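Local coordinates for E2A dna-binding protein (Human adenovirus 5, PDB 2WB0), which binds single-stranded DNA and, by forming multimers, unwinds the template without ATP during the elongation phase of viral strand-displacement replication, besides enhancing initiation, at residues S63-V68 / N293-I298; L221-N226 / F275-P280; G72-A77 / N305-V310; Y22-D27 / A43-T48. All coordinates share one frame; numbering follows the deposited sequence.

Contact 1 (S63-V68 / N293-I298); sequences SNKTFV and NCDFKI. With ZN (zinc ion), chain C.
Thr66 meets Phe296 and Lys297 at the start of helix 64-83, where its methyl and its hydroxyl do different work. CG2, anti to the backbone N, lies over one face of the Phe296 ring, offset toward the rim, in a CH-pi contact 3.8 Å from the ring centroid; the two side chains cross at about a right angle. The same methyl also packs on Ile298 CB. OG1 instead turns to the main chain of Lys297 and accepts a hydrogen bond from Lys297 N at 3.0 Å, with an N-H...O angle of 157°. A 2.9 Å hydrogen bond joins this OG1 to OG of Ser63, the N-cap residue, though either hydroxyl could be the donor. Ser63 N in turn donates to Lys297 O at 2.9 Å, so the main chain of Lys297 is held through both its N and its O.

On the solvent side, the extended chain of Lys65 crosses that of Asp295 at about a right angle and forms a salt bridge, with NZ 2.9 Å from Asp295 OD1 and at the syn lone pair of that oxygen. Lys65 also forms a salt bridge with Glu224, whose carboxylate lies close to that of Asp295. One water links Ser63 OG to Asp295 O. Next to Asp295, Cys294 SG binds the zinc ion at 2.3 Å, along with Cys223, Cys225 and Cys277. The helix start is thus fastened to the polypeptide leaving a zinc site, and the positive charge of Lys65 probably eases the repulsion between the two neighbouring carboxylates.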
loop_
_atom_site.group_PDB
_atom_site.type_symbol
_atom_site.label_atom_id
_atom_site.label_comp_id
_atom_site.label_asym_id
_atom_site.label_seq_id
_atom_site.Cartn_x
_atom_site.Cartn_y
_atom_site.Cartn_z
ATOM N N SER A 63 5.256 -3.491 9.335
ATOM C CA SER A 63 6.592 -3.879 9.817
ATOM C C SER A 63 7.493 -2.678 9.850
ATOM O O SER A 63 7.316 -1.726 9.041
ATOM C CB SER A 63 7.210 -4.951 8.963
ATOM O OG SER A 63 7.798 -4.397 7.847
ATOM N N ASN A 64 8.417 -2.660 10.800
ATOM C CA ASN A 64 9.351 -1.500 10.929
ATOM C C ASN A 64 10.097 -1.219 9.637
ATOM O O ASN A 64 10.248 -0.077 9.224
ATOM C CB ASN A 64 10.419 -1.729 12.036
ATOM C CG ASN A 64 9.805 -1.823 13.475
ATOM O OD1 ASN A 64 8.785 -1.229 13.759
ATOM N ND2 ASN A 64 10.479 -2.595 14.383
ATOM N N LYS A 65 10.530 -2.280 8.982
ATOM C CA LYS A 65 11.281 -2.190 7.740
ATOM C C LYS A 65 10.439 -1.556 6.667
ATOM O O LYS A 65 10.925 -0.664 5.936
ATOM C CB LYS A 65 11.703 -3.599 7.284
ATOM C CG LYS A 65 12.373 -3.607 5.912
ATOM C CD LYS A 65 12.581 -5.090 5.490
ATOM C CE LYS A 65 12.561 -5.298 3.982
ATOM N NZ LYS A 65 12.652 -6.782 3.627
ATOM N N THR A 66 9.170 -1.987 6.563
ATOM C CA THR A 66 8.331 -1.454 5.510
ATOM C C THR A 66 8.040 0.012 5.802
ATOM O O THR A 66 8.015 0.788 4.884
ATOM C CB THR A 66 6.993 -2.188 5.345
ATOM O OG1 THR A 66 7.246 -3.596 5.146
ATOM C CG2 THR A 66 6.261 -1.640 4.080
ATOM N N PHE A 67 7.795 0.379 7.060
ATOM C CA PHE A 67 7.524 1.790 7.355
ATOM C C PHE A 67 8.730 2.704 6.896
ATOM O O PHE A 67 8.569 3.744 6.186
ATOM C CB PHE A 67 7.230 1.976 8.862
ATOM C CG PHE A 67 6.861 3.368 9.214
ATOM C CD1 PHE A 67 5.608 3.847 8.875
ATOM C CD2 PHE A 67 7.789 4.217 9.831
ATOM C CE1 PHE A 67 5.205 5.171 9.151
ATOM C CE2 PHE A 67 7.409 5.499 10.156
ATOM C CZ PHE A 67 6.104 6.002 9.752
ATOM N N VAL A 68 9.925 2.307 7.290
ATOM C CA VAL A 68 11.137 3.070 6.947
ATOM C C VAL A 68 11.415 3.112 5.441
ATOM O O VAL A 68 11.868 4.148 4.872
ATOM C CB VAL A 68 12.342 2.471 7.743
ATOM C CG1 VAL A 68 13.642 2.993 7.216
ATOM C CG2 VAL A 68 12.158 2.783 9.214
ATOM N N ASN A 293 7.931 -13.704 -3.484
ATOM C CA ASN A 293 7.051 -13.162 -2.445
ATOM C C ASN A 293 7.941 -12.411 -1.471
ATOM O O ASN A 293 9.131 -12.680 -1.415
ATOM C CB ASN A 293 6.239 -14.214 -1.708
ATOM C CG ASN A 293 7.093 -15.110 -0.832
ATOM O OD1 ASN A 293 7.587 -16.144 -1.283
ATOM N ND2 ASN A 293 7.252 -14.734 0.419
ATOM N N CYS A 294 7.408 -11.394 -0.798
ATOM C CA CYS A 294 8.278 -10.626 0.059
ATOM C C CYS A 294 7.531 -10.331 1.360
ATOM O O CYS A 294 6.342 -10.612 1.426
ATOM C CB CYS A 294 8.728 -9.402 -0.656
ATOM S SG CYS A 294 7.352 -8.198 -0.911
ATOM N N ASP A 295 8.196 -9.712 2.333
ATOM C CA ASP A 295 7.578 -9.463 3.632
ATOM C C ASP A 295 6.994 -8.002 3.726
ATOM O O ASP A 295 6.717 -7.498 4.830
ATOM C CB ASP A 295 8.622 -9.716 4.738
ATOM C CG ASP A 295 9.890 -8.787 4.621
ATOM O OD1 ASP A 295 9.875 -7.742 3.875
ATOM O OD2 ASP A 295 10.936 -9.072 5.301
ATOM N N PHE A 296 6.793 -7.328 2.579
ATOM C CA PHE A 296 6.208 -5.990 2.621
ATOM C C PHE A 296 4.910 -5.980 3.458
ATOM O O PHE A 296 4.009 -6.822 3.239
ATOM C CB PHE A 296 5.949 -5.578 1.166
ATOM C CG PHE A 296 5.413 -4.147 0.979
ATOM C CD1 PHE A 296 6.283 -3.095 0.663
ATOM C CD2 PHE A 296 4.041 -3.900 1.014
ATOM C CE1 PHE A 296 5.768 -1.759 0.478
ATOM C CE2 PHE A 296 3.474 -2.552 0.785
ATOM C CZ PHE A 296 4.322 -1.494 0.540
ATOM N N LYS A 297 4.731 -5.032 4.384
ATOM C CA LYS A 297 3.472 -5.016 5.190
ATOM C C LYS A 297 3.309 -3.644 5.834
ATOM O O LYS A 297 4.150 -3.197 6.645
ATOM C CB LYS A 297 3.391 -6.099 6.270
ATOM C CG LYS A 297 2.026 -6.225 7.023
ATOM C CD LYS A 297 2.188 -7.042 8.336
ATOM C CE LYS A 297 0.882 -7.752 8.781
ATOM N NZ LYS A 297 0.649 -7.888 10.328
ATOM N N ILE A 298 2.259 -2.954 5.422
ATOM C CA ILE A 298 2.003 -1.613 5.973
ATOM C C ILE A 298 0.531 -1.312 5.925
ATOM O O ILE A 298 -0.118 -1.560 4.897
ATOM C CB ILE A 298 2.829 -0.512 5.266
ATOM C CG1 ILE A 298 2.558 0.872 5.903
ATOM C CG2 ILE A 298 2.584 -0.561 3.678
ATOM C CD1 ILE A 298 3.807 1.847 5.659
HETATM ZN ZN ZN C . 6.244 -8.884 -2.822
HETATM O O HOH W 1 8.876 -6.387 6.365
HETATM O O HOH W 2 9.411 -4.460 3.835
#

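Contact 2 (L221-N226 / F275-P280); sequences LRCECN and FQCCNP. With ZN (zinc ion), chain C.
Cys278 and Cys223 meet backbone to sulfur: Cys278 N donates to Cys223 SG over 3.4 Å in an almost straight hydrogen bond, with an N-H...S angle of 176°. The Cys278 thiol itself takes no part in metal binding. Its SG lies 3.7 Å from Cys223 SG and also packs against the amide end of Asn226, with ND2 at 3.8 Å.

Cys223 SG stands between its own backbone N and carbonyl carbon (chi1 63°), from where it reaches the zinc ion at 2.4 Å. A weak bond from Cys225 N adds a second N-H to this sulfur, and such N-H...S bonds would be expected to draw off part of the thiolate charge. Cys225 and Cys277 also bind the metal, and Cys294 completes the four-cysteine site. Two short loops thus supply three of the ligands, Cys223 and Cys225 in a Cys-X-Cys pair that follows strand 216-220, and Cys277 near the end of strand 271-276, consistent with a structural zinc site in the zinc-binding domain of this family.

Cys277 has its SG anti to the backbone N and bound to zinc at 2.3 Å, with Asn279 N donating to the same sulfur at 3.3 Å. Within the coordination shell, Cys277 SG lies 3.6 Å from Cys225 SG. The first loop is braced from within by Asn226 OD1, which accepts from Cys223 N at 3.0 Å in the plane of its carbonyl group.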
loop_
_atom_site.group_PDB
_atom_site.type_symbol
_atom_site.label_atom_id
_atom_site.label_comp_id
_atom_site.label_asym_id
_atom_site.label_seq_id
_atom_site.Cartn_x
_atom_site.Cartn_y
_atom_site.Cartn_z
ATOM N N LEU A 221 1.687 0.623 -5.175
ATOM C CA LEU A 221 1.630 -0.130 -6.413
ATOM C C LEU A 221 2.750 -1.137 -6.475
ATOM O O LEU A 221 2.679 -2.082 -7.308
ATOM C CB LEU A 221 1.712 0.787 -7.624
ATOM C CG LEU A 221 0.501 1.651 -7.881
ATOM C CD1 LEU A 221 0.768 2.264 -9.236
ATOM C CD2 LEU A 221 -0.775 0.851 -7.920
ATOM N N ARG A 222 3.742 -1.002 -5.567
ATOM C CA ARG A 222 4.901 -1.897 -5.634
ATOM C C ARG A 222 5.298 -2.414 -4.292
ATOM O O ARG A 222 5.366 -1.659 -3.314
ATOM C CB ARG A 222 6.133 -1.147 -6.198
ATOM C CG ARG A 222 5.775 -0.380 -7.490
ATOM C CD ARG A 222 7.018 0.195 -8.212
ATOM N NE ARG A 222 7.867 1.124 -7.458
ATOM C CZ ARG A 222 8.095 2.393 -7.790
ATOM N NH1 ARG A 222 7.398 3.015 -8.784
ATOM N NH2 ARG A 222 8.965 3.089 -7.031
ATOM N N CYS A 223 5.543 -3.709 -4.235
ATOM C CA CYS A 223 6.136 -4.307 -3.056
ATOM C C CYS A 223 7.623 -4.533 -3.470
ATOM O O CYS A 223 8.092 -3.887 -4.378
ATOM C CB CYS A 223 5.419 -5.573 -2.629
ATOM S SG CYS A 223 5.514 -6.894 -3.889
ATOM N N GLU A 224 8.366 -5.408 -2.804
ATOM C CA GLU A 224 9.763 -5.672 -3.199
ATOM C C GLU A 224 9.810 -6.380 -4.519
ATOM O O GLU A 224 10.709 -6.123 -5.336
ATOM C CB GLU A 224 10.405 -6.595 -2.161
ATOM C CG GLU A 224 10.451 -5.914 -0.808
ATOM C CD GLU A 224 11.147 -6.761 0.313
ATOM O OE1 GLU A 224 12.048 -7.605 -0.018
ATOM O OE2 GLU A 224 10.750 -6.571 1.515
ATOM N N CYS A 225 8.799 -7.245 -4.765
ATOM C CA CYS A 225 8.810 -8.074 -5.958
ATOM C C CYS A 225 8.786 -7.300 -7.270
ATOM O O CYS A 225 9.397 -7.756 -8.235
ATOM C CB CYS A 225 7.646 -9.106 -5.946
ATOM S SG CYS A 225 7.541 -10.062 -4.385
ATOM N N ASN A 226 8.026 -6.196 -7.352
ATOM C CA ASN A 226 8.042 -5.381 -8.546
ATOM C C ASN A 226 8.535 -3.975 -8.275
ATOM O O ASN A 226 8.030 -3.021 -8.879
ATOM C CB ASN A 226 6.634 -5.324 -9.207
ATOM C CG ASN A 226 5.546 -4.845 -8.232
ATOM O OD1 ASN A 226 5.752 -4.739 -7.029
ATOM N ND2 ASN A 226 4.373 -4.623 -8.766
ATOM N N PHE A 275 -1.733 -3.456 3.530
ATOM C CA PHE A 275 -1.113 -3.754 2.282
ATOM C C PHE A 275 0.030 -4.750 2.521
ATOM O O PHE A 275 0.870 -4.487 3.388
ATOM C CB PHE A 275 -0.519 -2.468 1.635
ATOM C CG PHE A 275 -1.559 -1.386 1.384
ATOM C CD1 PHE A 275 -2.592 -1.577 0.435
ATOM C CD2 PHE A 275 -1.496 -0.203 2.104
ATOM C CE1 PHE A 275 -3.554 -0.580 0.234
ATOM C CE2 PHE A 275 -2.464 0.803 1.913
ATOM C CZ PHE A 275 -3.470 0.607 0.952
ATOM N N GLN A 276 0.084 -5.822 1.710
ATOM C CA GLN A 276 1.147 -6.818 1.811
ATOM C C GLN A 276 1.725 -7.020 0.453
ATOM O O GLN A 276 1.401 -6.263 -0.494
ATOM C CB GLN A 276 0.635 -8.175 2.420
ATOM C CG GLN A 276 0.271 -7.976 3.884
ATOM C CD GLN A 276 -0.559 -9.078 4.491
ATOM O OE1 GLN A 276 -0.018 -9.989 5.170
ATOM N NE2 GLN A 276 -1.847 -9.043 4.257
ATOM N N CYS A 277 2.535 -8.075 0.338
ATOM C CA CYS A 277 3.155 -8.459 -0.965
ATOM C C CYS A 277 2.076 -8.563 -2.068
ATOM O O CYS A 277 0.927 -8.842 -1.754
ATOM C CB CYS A 277 3.774 -9.850 -0.839
ATOM S SG CYS A 277 4.615 -10.399 -2.339
ATOM N N CYS A 278 2.433 -8.330 -3.339
ATOM C CA CYS A 278 1.488 -8.685 -4.435
ATOM C C CYS A 278 0.886 -10.093 -4.232
ATOM O O CYS A 278 -0.323 -10.295 -4.429
ATOM C CB CYS A 278 2.175 -8.690 -5.798
ATOM S SG CYS A 278 2.688 -7.044 -6.331
ATOM N N ASN A 279 1.738 -11.048 -3.843
ATOM C CA ASN A 279 1.289 -12.446 -3.688
ATOM C C ASN A 279 1.856 -13.024 -2.413
ATOM O O ASN A 279 2.806 -13.802 -2.423
ATOM C CB ASN A 279 1.732 -13.264 -4.868
ATOM C CG ASN A 279 1.248 -12.684 -6.165
ATOM O OD1 ASN A 279 1.978 -11.941 -6.864
ATOM N ND2 ASN A 279 0.006 -12.973 -6.490
ATOM N N PRO A 280 1.232 -12.681 -1.306
ATOM C CA PRO A 280 1.791 -13.166 -0.045
ATOM C C PRO A 280 1.597 -14.680 0.082
ATOM O O PRO A 280 0.649 -15.226 -0.450
ATOM C CB PRO A 280 1.002 -12.425 1.040
ATOM C CG PRO A 280 0.096 -11.396 0.308
ATOM C CD PRO A 280 0.034 -11.823 -1.167
HETATM ZN ZN ZN C . 6.244 -8.884 -2.822
#

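Contact 3 (G72-A77 / N305-V310); sequences GRFLQA and NALVMV
Phe74 lays one face of its ring over Leu307 and, with the largest buried area where helices 64-83 and 300-315 meet, also packs on Ala306 and Val310. Its CG stands anti to the carbonyl carbon and beside the backbone N (chi1 -71°), on a bond that leaves the backbone toward the other helix. Leu307 CB sits over the ring face, offset toward the rim, in a CH-pi contact 3.9 Å from the centroid. The two side chains cross at about a right angle. Leu307 has CG anti to its backbone N. From there chi2, at 61°, brings CD1 to the CD1 side of the ring, 3.8 Å from Phe74 CD1, while CB approaches CE2, across the ring from CD1. The backbone comes nearer still, with Leu307 CA 3.6 Å from Phe74 CD2.

Ala306 CB, a turn earlier than Val310, packs against CE2 of the same ring at 4.1 Å. Val310 sets its methyls against the Phe74-Leu75 step: CG1 lies 3.7 Å from Leu75 N, and CG2 touches Phe74 CB.

All five residues in contact are buried and the interface is apolar. Close by, Cys46 of helix 40-53 touches Leu75. With short-segment axes 9.0 Å apart at closest approach and crossing at -46°, this is helix-helix packing in a hydrophobic core, joining a helix of the all-alpha region to the helix that follows strand 297-299.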
loop_
_atom_site.group_PDB
_atom_site.type_symbol
_atom_site.label_atom_id
_atom_site.label_comp_id
_atom_site.label_asym_id
_atom_site.label_seq_id
_atom_site.Cartn_x
_atom_site.Cartn_y
_atom_site.Cartn_z
ATOM N N GLY A 72 11.515 6.294 3.037
ATOM C CA GLY A 72 12.624 6.424 2.072
ATOM C C GLY A 72 12.154 6.789 0.675
ATOM O O GLY A 72 12.712 7.687 0.014
ATOM N N ARG A 73 11.130 6.114 0.196
ATOM C CA ARG A 73 10.601 6.452 -1.098
ATOM C C ARG A 73 10.002 7.858 -1.145
ATOM O O ARG A 73 10.082 8.561 -2.178
ATOM C CB ARG A 73 9.511 5.436 -1.470
ATOM C CG ARG A 73 9.989 3.943 -1.637
ATOM C CD ARG A 73 8.804 3.153 -2.275
ATOM N NE ARG A 73 8.865 1.654 -2.199
ATOM C CZ ARG A 73 7.870 0.805 -2.521
ATOM N NH1 ARG A 73 6.612 1.242 -2.830
ATOM N NH2 ARG A 73 8.111 -0.529 -2.470
ATOM N N PHE A 74 9.323 8.254 -0.068
ATOM C CA PHE A 74 8.733 9.589 -0.070
ATOM C C PHE A 74 9.821 10.638 -0.015
ATOM O O PHE A 74 9.707 11.640 -0.673
ATOM C CB PHE A 74 7.767 9.739 1.097
ATOM C CG PHE A 74 6.525 8.957 0.914
ATOM C CD1 PHE A 74 5.809 9.034 -0.290
ATOM C CD2 PHE A 74 6.065 8.082 1.941
ATOM C CE1 PHE A 74 4.633 8.323 -0.495
ATOM C CE2 PHE A 74 4.880 7.379 1.739
ATOM C CZ PHE A 74 4.157 7.486 0.568
ATOM N N LEU A 75 10.869 10.388 0.748
ATOM C CA LEU A 75 11.984 11.318 0.837
ATOM C C LEU A 75 12.650 11.432 -0.538
ATOM O O LEU A 75 12.902 12.521 -1.063
ATOM C CB LEU A 75 13.008 10.755 1.803
ATOM C CG LEU A 75 13.952 11.725 2.560
ATOM C CD1 LEU A 75 15.267 11.167 3.046
ATOM C CD2 LEU A 75 13.960 13.283 2.247
ATOM N N GLN A 76 12.900 10.285 -1.129
ATOM C CA GLN A 76 13.315 10.247 -2.527
ATOM C C GLN A 76 12.459 11.084 -3.449
ATOM O O GLN A 76 12.978 11.831 -4.284
ATOM C CB GLN A 76 13.383 8.790 -3.033
ATOM C CG GLN A 76 14.194 8.744 -4.402
ATOM C CD GLN A 76 14.126 7.426 -5.088
ATOM O OE1 GLN A 76 15.153 6.839 -5.473
ATOM N NE2 GLN A 76 12.945 6.928 -5.211
ATOM N N ALA A 77 11.148 10.979 -3.335
ATOM C CA ALA A 77 10.313 11.748 -4.210
ATOM C C ALA A 77 10.469 13.259 -3.978
ATOM O O ALA A 77 10.364 14.061 -4.938
ATOM C CB ALA A 77 8.853 11.325 -4.024
ATOM N N ASN A 305 0.947 8.186 7.413
ATOM C CA ASN A 305 1.868 8.786 8.380
ATOM C C ASN A 305 3.297 8.727 7.896
ATOM O O ASN A 305 4.081 9.639 8.234
ATOM C CB ASN A 305 1.833 8.110 9.754
ATOM C CG ASN A 305 0.843 8.774 10.741
ATOM O OD1 ASN A 305 0.445 9.924 10.579
ATOM N ND2 ASN A 305 0.521 8.057 11.788
ATOM N N ALA A 306 3.658 7.711 7.074
ATOM C CA ALA A 306 5.042 7.692 6.531
ATOM C C ALA A 306 5.190 8.935 5.670
ATOM O O ALA A 306 6.255 9.624 5.721
ATOM C CB ALA A 306 5.328 6.499 5.672
ATOM N N LEU A 307 4.176 9.220 4.867
ATOM C CA LEU A 307 4.234 10.417 4.007
ATOM C C LEU A 307 4.308 11.738 4.837
ATOM O O LEU A 307 5.103 12.696 4.572
ATOM C CB LEU A 307 3.056 10.445 3.018
ATOM C CG LEU A 307 2.895 11.755 2.176
ATOM C CD1 LEU A 307 4.108 12.054 1.278
ATOM C CD2 LEU A 307 1.603 11.721 1.275
ATOM N N VAL A 308 3.437 11.790 5.814
ATOM C CA VAL A 308 3.312 12.980 6.701
ATOM C C VAL A 308 4.557 13.205 7.514
ATOM O O VAL A 308 5.022 14.362 7.652
ATOM C CB VAL A 308 1.960 12.940 7.554
ATOM C CG1 VAL A 308 1.939 14.105 8.616
ATOM C CG2 VAL A 308 0.796 12.956 6.686
ATOM N N MET A 309 5.178 12.131 7.989
ATOM C CA MET A 309 6.350 12.304 8.796
ATOM C C MET A 309 7.538 12.713 7.874
ATOM O O MET A 309 8.434 13.445 8.314
ATOM C CB MET A 309 6.657 11.031 9.604
ATOM C CG MET A 309 5.523 10.803 10.660
ATOM S SD MET A 309 5.858 9.402 11.705
ATOM C CE MET A 309 7.079 10.057 12.837
ATOM N N VAL A 310 7.554 12.236 6.633
ATOM C CA VAL A 310 8.616 12.752 5.712
ATOM C C VAL A 310 8.454 14.284 5.518
ATOM O O VAL A 310 9.466 15.048 5.477
ATOM C CB VAL A 310 8.685 11.934 4.378
ATOM C CG1 VAL A 310 9.428 12.702 3.248
ATOM C CG2 VAL A 310 9.424 10.616 4.622
#

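Contact 4 (Y22-D27 / A43-T48); sequences YHVDND and AAVCKT
Val24 and Tyr22 pack on helix 40-53 from the turn that ends helix 7-21, a Schellman motif with His23, at positive phi, as its C-prime residue. The motif brings the chain round so that the side chains on either side of His23 both leave the backbone toward the second helix.

The tight part is apolar. Val24 CG1 comes within 3.5 Å of Val45 CG2, the two side chains crossing obliquely, and Val24 CB lies 4.1 Å from Ala44 CB. Val24 is modelled nearly eclipsed (chi1 -6°), so the position of its CG1 is less certain. Val45 offers its other methyl to Tyr22: CG1, anti to the backbone N, touches Tyr22 CD2 at 3.9 Å, with the two side chains at about a right angle. Beyond Val45 the Tyr22 side chain also meets Leu313 of helix 300-315, and its OH hydrogen-bonds to Asn317. Met19 of helix 7-21 packs on both valines.

The opposite character appears at Thr48, which is partly exposed and meets the Tyr22 carbonyl and a water. Thr48 CG2 approaches Tyr22 O to 3.3 Å, but the polar link is one water within hydrogen-bonding distance of Tyr22 O, His23 O and Thr48 OG1; with two protons it cannot donate to all three. His23 and Asp25 are exposed, the latter serving as N-cap of helix 26-31, where its OD2 accepts a hydrogen bond from Leu28 N. Within helix 40-53, Thr48 OG1 donates to Ala44 O at 2.7 Å, and the backbone N of Thr48 reaches that same oxygen from the opposite face of the carbonyl plane.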
loop_
_atom_site.group_PDB
_atom_site.type_symbol
_atom_site.label_atom_id
_atom_site.label_comp_id
_atom_site.label_asym_id
_atom_site.label_seq_id
_atom_site.Cartn_x
_atom_site.Cartn_y
_atom_site.Cartn_z
ATOM N N TYR A 22 22.441 13.392 9.329
ATOM C CA TYR A 22 21.904 12.217 10.009
ATOM C C TYR A 22 22.858 11.036 10.125
ATOM O O TYR A 22 22.442 9.920 10.464
ATOM C CB TYR A 22 20.511 11.867 9.475
ATOM C CG TYR A 22 19.540 13.014 9.721
ATOM C CD1 TYR A 22 18.909 13.173 10.976
ATOM C CD2 TYR A 22 19.274 13.938 8.726
ATOM C CE1 TYR A 22 18.038 14.239 11.194
ATOM C CE2 TYR A 22 18.421 14.977 8.911
ATOM C CZ TYR A 22 17.804 15.133 10.145
ATOM O OH TYR A 22 16.946 16.185 10.260
ATOM N N HIS A 23 24.155 11.300 9.882
ATOM C CA HIS A 23 25.227 10.328 10.141
ATOM C C HIS A 23 24.964 8.999 9.467
ATOM O O HIS A 23 25.080 7.942 10.098
ATOM C CB HIS A 23 25.429 10.154 11.663
ATOM C CG HIS A 23 25.478 11.462 12.385
ATOM N ND1 HIS A 23 26.556 12.328 12.276
ATOM C CD2 HIS A 23 24.556 12.097 13.159
ATOM C CE1 HIS A 23 26.307 13.421 12.979
ATOM N NE2 HIS A 23 25.098 13.312 13.516
ATOM N N VAL A 24 24.564 9.038 8.189
ATOM C CA VAL A 24 24.358 7.757 7.522
ATOM C C VAL A 24 25.700 7.083 7.237
ATOM O O VAL A 24 26.700 7.770 6.961
ATOM C CB VAL A 24 23.274 7.756 6.357
ATOM C CG1 VAL A 24 22.539 9.063 6.231
ATOM C CG2 VAL A 24 23.781 7.174 5.013
ATOM N N ASP A 25 25.695 5.749 7.328
ATOM C CA ASP A 25 26.847 4.887 7.065
ATOM C C ASP A 25 27.761 5.345 5.904
ATOM O O ASP A 25 27.277 5.796 4.863
ATOM C CB ASP A 25 26.314 3.503 6.738
ATOM C CG ASP A 25 27.365 2.626 6.161
ATOM O OD1 ASP A 25 28.209 2.168 6.946
ATOM O OD2 ASP A 25 27.393 2.437 4.917
ATOM N N ASN A 26 29.075 5.201 6.046
ATOM C CA ASN A 26 29.936 5.911 5.095
ATOM C C ASN A 26 29.878 5.313 3.683
ATOM O O ASN A 26 29.962 6.045 2.692
ATOM C CB ASN A 26 31.385 5.974 5.564
ATOM C CG ASN A 26 31.591 6.909 6.733
ATOM O OD1 ASN A 26 32.292 6.551 7.661
ATOM N ND2 ASN A 26 30.995 8.110 6.696
ATOM N N ASP A 27 29.765 3.998 3.610
ATOM C CA ASP A 27 29.654 3.346 2.327
ATOM C C ASP A 27 28.382 3.741 1.594
ATOM O O ASP A 27 28.414 4.059 0.390
ATOM C CB ASP A 27 29.796 1.843 2.483
ATOM C CG ASP A 27 31.244 1.439 2.870
ATOM O OD1 ASP A 27 32.156 2.318 2.826
ATOM O OD2 ASP A 27 31.445 0.252 3.214
ATOM N N ALA A 43 16.409 5.846 3.323
ATOM C CA ALA A 43 15.714 5.161 4.414
ATOM C C ALA A 43 16.543 5.280 5.731
ATOM O O ALA A 43 15.974 5.417 6.821
ATOM C CB ALA A 43 15.513 3.695 4.046
ATOM N N ALA A 44 17.873 5.241 5.611
ATOM C CA ALA A 44 18.767 5.394 6.786
ATOM C C ALA A 44 18.676 6.812 7.382
ATOM O O ALA A 44 18.672 6.987 8.610
ATOM C CB ALA A 44 20.183 5.006 6.435
ATOM N N VAL A 45 18.515 7.823 6.531
ATOM C CA VAL A 45 18.167 9.146 7.027
ATOM C C VAL A 45 16.864 9.118 7.873
ATOM O O VAL A 45 16.792 9.605 9.058
ATOM C CB VAL A 45 18.031 10.152 5.861
ATOM C CG1 VAL A 45 17.469 11.461 6.338
ATOM C CG2 VAL A 45 19.431 10.357 5.172
ATOM N N CYS A 46 15.836 8.501 7.291
ATOM C CA CYS A 46 14.551 8.532 7.938
ATOM C C CYS A 46 14.611 7.756 9.275
ATOM O O CYS A 46 14.044 8.198 10.270
ATOM C CB CYS A 46 13.535 7.913 6.974
ATOM S SG CYS A 46 13.225 8.959 5.520
ATOM N N LYS A 47 15.237 6.575 9.265
ATOM C CA LYS A 47 15.270 5.715 10.438
ATOM C C LYS A 47 16.044 6.441 11.540
ATOM O O LYS A 47 15.667 6.450 12.713
ATOM C CB LYS A 47 15.970 4.392 10.084
ATOM C CG LYS A 47 16.082 3.375 11.240
ATOM C CD LYS A 47 14.681 2.909 11.749
ATOM C CE LYS A 47 14.714 1.801 12.901
ATOM N NZ LYS A 47 13.349 1.071 13.013
ATOM N N THR A 48 17.136 7.090 11.153
ATOM C CA THR A 48 17.887 7.884 12.113
ATOM C C THR A 48 17.031 9.014 12.722
ATOM O O THR A 48 17.030 9.191 13.967
ATOM C CB THR A 48 19.255 8.393 11.520
ATOM O OG1 THR A 48 19.946 7.271 10.981
ATOM C CG2 THR A 48 20.149 8.975 12.589
HETATM O O HOH W 3 22.832 7.270 11.132
#

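From the N terminus, contact 4 closes first, a short loop that sets the end of helix 7-21 against helix 40-53 within the all-alpha region. Contacts 1 and 3 then open in turn on helix 64-83, and each spans more than 220 residues before it closes, contact 1 on the chain entering strand 297-299 and contact 3 on helix 300-315; their segments alternate, so the two loops cross. Contact 2 lies inside both, joining the loop after strand 216-220 to the chain near the end of strand 271-276, and it shares its zinc ion with contact 1. Contact 3 touches contact 4 through Leu75 and Cys46, while Arg73 donates to Arg222 O, which links helix 64-83 to the loop that carries two zinc ligands.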